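Local coordinates for hypothetical protein PH0156 (Pyrococcus horikoshii, PDB 2P62) that is of unknown function but belongs to a family grouped with the Toprim-like proteins, at residues A[16-24]-A[216-227]. Sequence-based numbering, arbitrary orientation.
Sequences FFKVLLEKL and IHRNRELLIRFL
Leu24 and Leu227 reach toward each other tip to tip, Leu24 CD2 meeting Leu227 CD1 at 3.7 Å. Leu24 CD1 lies obliquely against the Arg220 guanidinium, 3.9 Å from Arg220 NH2. With CG anti to the backbone N (chi1 -163°), the Leu24 side chain leans beside its own carbonyl carbon and carries both methyls across to the second helix. Leu20, one turn back, slides past Leu227 in the opposite direction, while its CD2 touches Leu223 CD2 at 3.8 Å, the two side chains crossing at a slant. One more turn back, toward the N-terminus, Phe16 and Phe226 meet rim to rim: CZ of Phe16 lies 4.4 Å from CE1 of Phe226, each atom near the plane of the other ring. The contact joins the helix after the first strand of the mixed sheet to the C-terminal helices, in a chain whose family is grouped with the Toprim-like proteins. The axes of 16-23 and 220-227 come no closer than 13.4 Å, with 124° between their N-to-C directions, and leucine and phenylalanine side chains span that distance. Leu227 also packs on Leu233 and Leu236 of helix 233-239, and an alanine here would probably open a gap beside Leu20 and take from Leu24 CD2 its close partner across the contact. Near the end of helix 204-218, Ile216 extends CD1 against Lys23 CB, and its CG2 sits 3.8 Å from Lys23 O.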
loop_
_atom_site.group_PDB
_atom_site.type_symbol
_atom_site.label_atom_id
_atom_site.label_comp_id
_atom_site.label_asym_id
_atom_site.label_seq_id
_atom_site.Cartn_x
_atom_site.Cartn_y
_atom_site.Cartn_z
ATOM N N PHE A 16 5.782 -6.933 8.872
ATOM C CA PHE A 16 7.049 -7.351 9.451
ATOM C C PHE A 16 6.807 -8.443 10.497
ATOM O O PHE A 16 7.400 -9.513 10.425
ATOM C CB PHE A 16 7.770 -6.140 10.073
ATOM C CG PHE A 16 9.093 -6.476 10.709
ATOM C CD1 PHE A 16 9.184 -6.714 12.077
ATOM C CD2 PHE A 16 10.247 -6.572 9.940
ATOM C CE1 PHE A 16 10.410 -7.044 12.672
ATOM C CE2 PHE A 16 11.477 -6.901 10.525
ATOM C CZ PHE A 16 11.555 -7.138 11.895
ATOM N N PHE A 17 5.914 -8.193 11.448
ATOM C CA PHE A 17 5.643 -9.190 12.476
ATOM C C PHE A 17 4.941 -10.432 11.935
ATOM O O PHE A 17 5.233 -11.553 12.361
ATOM C CB PHE A 17 4.822 -8.579 13.614
ATOM C CG PHE A 17 5.658 -7.873 14.645
ATOM C CD1 PHE A 17 6.350 -8.601 15.612
ATOM C CD2 PHE A 17 5.797 -6.487 14.620
ATOM C CE1 PHE A 17 7.180 -7.958 16.539
ATOM C CE2 PHE A 17 6.622 -5.836 15.538
ATOM C CZ PHE A 17 7.319 -6.575 16.503
ATOM N N LYS A 18 4.026 -10.230 10.991
ATOM C CA LYS A 18 3.270 -11.324 10.395
ATOM C C LYS A 18 4.170 -12.312 9.641
ATOM O O LYS A 18 4.021 -13.527 9.781
ATOM C CB LYS A 18 2.185 -10.749 9.464
ATOM C CG LYS A 18 1.145 -11.754 8.967
ATOM C CD LYS A 18 1.414 -12.203 7.539
ATOM C CE LYS A 18 0.986 -11.152 6.537
ATOM N NZ LYS A 18 -0.463 -10.935 6.633
ATOM N N VAL A 19 5.118 -11.815 8.857
ATOM C CA VAL A 19 5.967 -12.752 8.131
ATOM C C VAL A 19 6.856 -13.553 9.093
ATOM O O VAL A 19 7.086 -14.743 8.889
ATOM C CB VAL A 19 6.820 -12.040 7.029
ATOM C CG1 VAL A 19 7.774 -11.018 7.646
ATOM C CG2 VAL A 19 7.580 -13.084 6.217
ATOM N N LEU A 20 7.341 -12.920 10.154
ATOM C CA LEU A 20 8.164 -13.650 11.107
ATOM C C LEU A 20 7.326 -14.667 11.877
ATOM O O LEU A 20 7.727 -15.818 12.029
ATOM C CB LEU A 20 8.814 -12.699 12.103
ATOM C CG LEU A 20 9.843 -11.714 11.549
ATOM C CD1 LEU A 20 10.082 -10.654 12.602
ATOM C CD2 LEU A 20 11.141 -12.427 11.155
ATOM N N LEU A 21 6.163 -14.242 12.364
ATOM C CA LEU A 21 5.288 -15.118 13.140
ATOM C C LEU A 21 4.744 -16.302 12.339
ATOM O O LEU A 21 4.514 -17.371 12.896
ATOM C CB LEU A 21 4.129 -14.311 13.737
ATOM C CG LEU A 21 4.477 -13.263 14.802
ATOM C CD1 LEU A 21 3.223 -12.512 15.231
ATOM C CD2 LEU A 21 5.124 -13.954 15.999
ATOM N N GLU A 22 4.541 -16.109 11.037
ATOM C CA GLU A 22 4.038 -17.173 10.170
ATOM C C GLU A 22 5.171 -18.046 9.634
ATOM O O GLU A 22 5.263 -19.234 9.949
ATOM C CB GLU A 22 3.257 -16.586 8.980
ATOM C CG GLU A 22 1.896 -15.986 9.354
ATOM C CD GLU A 22 1.075 -15.477 8.160
ATOM O OE1 GLU A 22 -0.087 -15.078 8.379
ATOM O OE2 GLU A 22 1.569 -15.467 7.014
ATOM N N LYS A 23 6.048 -17.434 8.847
ATOM C CA LYS A 23 7.149 -18.139 8.210
ATOM C C LYS A 23 8.280 -18.613 9.105
ATOM O O LYS A 23 9.039 -19.504 8.728
ATOM C CB LYS A 23 7.705 -17.277 7.073
ATOM C CG LYS A 23 6.662 -16.920 6.008
ATOM C CD LYS A 23 6.064 -18.166 5.344
ATOM C CE LYS A 23 5.064 -17.816 4.228
ATOM N NZ LYS A 23 3.828 -17.168 4.739
ATOM N N LEU A 24 8.393 -18.035 10.292
ATOM C CA LEU A 24 9.454 -18.437 11.201
ATOM C C LEU A 24 8.940 -19.232 12.407
ATOM O O LEU A 24 9.612 -20.149 12.869
ATOM C CB LEU A 24 10.211 -17.204 11.678
ATOM C CG LEU A 24 11.576 -17.473 12.305
ATOM C CD1 LEU A 24 12.544 -18.011 11.248
ATOM C CD2 LEU A 24 12.106 -16.187 12.893
ATOM N N ILE A 216 14.217 -16.425 4.669
ATOM C CA ILE A 216 13.989 -17.556 5.548
ATOM C C ILE A 216 14.292 -18.852 4.807
ATOM O O ILE A 216 14.655 -19.857 5.417
ATOM C CB ILE A 216 12.538 -17.551 6.056
ATOM C CG1 ILE A 216 12.319 -16.311 6.924
ATOM C CG2 ILE A 216 12.250 -18.809 6.850
ATOM C CD1 ILE A 216 10.956 -16.236 7.559
ATOM N N HIS A 217 14.165 -18.810 3.486
ATOM C CA HIS A 217 14.431 -19.968 2.653
ATOM C C HIS A 217 15.859 -20.032 2.111
ATOM O O HIS A 217 16.426 -21.116 2.025
ATOM C CB HIS A 217 13.437 -20.015 1.491
ATOM C CG HIS A 217 12.085 -20.539 1.870
ATOM N ND1 HIS A 217 10.934 -20.190 1.197
ATOM C CD2 HIS A 217 11.705 -21.408 2.838
ATOM C CE1 HIS A 217 9.903 -20.819 1.734
ATOM N NE2 HIS A 217 10.343 -21.564 2.732
ATOM N N ARG A 218 16.451 -18.894 1.750
ATOM C CA ARG A 218 17.812 -18.911 1.208
ATOM C C ARG A 218 18.923 -18.800 2.242
ATOM O O ARG A 218 20.002 -19.369 2.054
ATOM C CB ARG A 218 18.005 -17.813 0.150
ATOM C CG ARG A 218 17.935 -16.378 0.663
ATOM C CD ARG A 218 18.259 -15.386 -0.459
ATOM N NE ARG A 218 17.882 -14.010 -0.130
ATOM C CZ ARG A 218 18.617 -13.167 0.591
ATOM N NH1 ARG A 218 19.794 -13.542 1.071
ATOM N NH2 ARG A 218 18.162 -11.946 0.842
ATOM N N ASN A 219 18.670 -18.071 3.325
ATOM C CA ASN A 219 19.671 -17.901 4.371
ATOM C C ASN A 219 19.010 -17.627 5.710
ATOM O O ASN A 219 19.064 -16.517 6.233
ATOM C CB ASN A 219 20.620 -16.759 4.006
ATOM C CG ASN A 219 21.828 -16.675 4.931
ATOM O OD1 ASN A 219 22.780 -15.939 4.656
ATOM N ND2 ASN A 219 21.790 -17.418 6.036
ATOM N N ARG A 220 18.396 -18.667 6.260
ATOM C CA ARG A 220 17.699 -18.590 7.533
ATOM C C ARG A 220 18.568 -18.054 8.668
ATOM O O ARG A 220 18.115 -17.236 9.471
ATOM C CB ARG A 220 17.163 -19.978 7.898
ATOM C CG ARG A 220 16.150 -20.001 9.044
ATOM C CD ARG A 220 15.364 -21.308 9.029
ATOM N NE ARG A 220 14.289 -21.365 10.018
ATOM C CZ ARG A 220 14.465 -21.610 11.313
ATOM N NH1 ARG A 220 15.686 -21.820 11.791
ATOM N NH2 ARG A 220 13.415 -21.662 12.128
ATOM N N GLU A 221 19.815 -18.507 8.730
ATOM C CA GLU A 221 20.720 -18.080 9.793
ATOM C C GLU A 221 21.003 -16.593 9.796
ATOM O O GLU A 221 21.220 -15.990 10.853
ATOM C CB GLU A 221 22.031 -18.863 9.717
ATOM C CG GLU A 221 21.829 -20.342 9.999
ATOM C CD GLU A 221 20.954 -20.562 11.225
ATOM O OE1 GLU A 221 21.304 -20.031 12.308
ATOM O OE2 GLU A 221 19.914 -21.252 11.103
ATOM N N LEU A 222 21.010 -15.999 8.613
ATOM C CA LEU A 222 21.255 -14.574 8.509
ATOM C C LEU A 222 20.127 -13.810 9.226
ATOM O O LEU A 222 20.398 -12.902 10.007
ATOM C CB LEU A 222 21.332 -14.165 7.038
ATOM C CG LEU A 222 21.636 -12.683 6.823
ATOM C CD1 LEU A 222 23.052 -12.371 7.313
ATOM C CD2 LEU A 222 21.490 -12.348 5.351
ATOM N N LEU A 223 18.872 -14.190 8.969
ATOM C CA LEU A 223 17.716 -13.536 9.593
ATOM C C LEU A 223 17.724 -13.715 11.110
ATOM O O LEU A 223 17.463 -12.772 11.865
ATOM C CB LEU A 223 16.396 -14.099 9.045
ATOM C CG LEU A 223 15.119 -13.504 9.673
ATOM C CD1 LEU A 223 14.900 -12.106 9.115
ATOM C CD2 LEU A 223 13.908 -14.389 9.384
ATOM N N ILE A 224 18.016 -14.931 11.551
ATOM C CA ILE A 224 18.064 -15.228 12.973
ATOM C C ILE A 224 19.143 -14.379 13.632
ATOM O O ILE A 224 18.924 -13.815 14.700
ATOM C CB ILE A 224 18.331 -16.734 13.207
ATOM C CG1 ILE A 224 17.070 -17.534 12.853
ATOM C CG2 ILE A 224 18.743 -16.980 14.642
ATOM C CD1 ILE A 224 17.242 -19.039 12.915
ATOM N N ARG A 225 20.297 -14.275 12.980
ATOM C CA ARG A 225 21.409 -13.481 13.498
ATOM C C ARG A 225 20.987 -12.014 13.570
ATOM O O ARG A 225 21.270 -11.309 14.542
ATOM C CB ARG A 225 22.621 -13.617 12.577
ATOM C CG ARG A 225 23.773 -12.701 12.932
ATOM C CD ARG A 225 24.797 -12.624 11.806
ATOM N NE ARG A 225 25.667 -11.472 12.023
ATOM C CZ ARG A 225 26.466 -10.936 11.108
ATOM N NH1 ARG A 225 26.523 -11.450 9.882
ATOM N NH2 ARG A 225 27.197 -9.870 11.423
ATOM N N PHE A 226 20.312 -11.562 12.519
ATOM C CA PHE A 226 19.830 -10.198 12.465
ATOM C C PHE A 226 18.890 -9.949 13.644
ATOM O O PHE A 226 19.079 -8.998 14.403
ATOM C CB PHE A 226 19.122 -9.948 11.124
ATOM C CG PHE A 226 18.070 -8.871 11.173
ATOM C CD1 PHE A 226 16.716 -9.208 11.173
ATOM C CD2 PHE A 226 18.428 -7.528 11.251
ATOM C CE1 PHE A 226 15.735 -8.224 11.251
ATOM C CE2 PHE A 226 17.457 -6.533 11.330
ATOM C CZ PHE A 226 16.109 -6.878 11.332
ATOM N N LEU A 227 17.894 -10.821 13.804
ATOM C CA LEU A 227 16.910 -10.704 14.890
ATOM C C LEU A 227 17.565 -10.652 16.269
ATOM O O LEU A 227 17.047 -10.017 17.196
ATOM C CB LEU A 227 15.930 -11.885 14.855
ATOM C CG LEU A 227 14.940 -11.976 13.689
ATOM C CD1 LEU A 227 14.169 -13.294 13.772
ATOM C CD2 LEU A 227 13.988 -10.782 13.726
#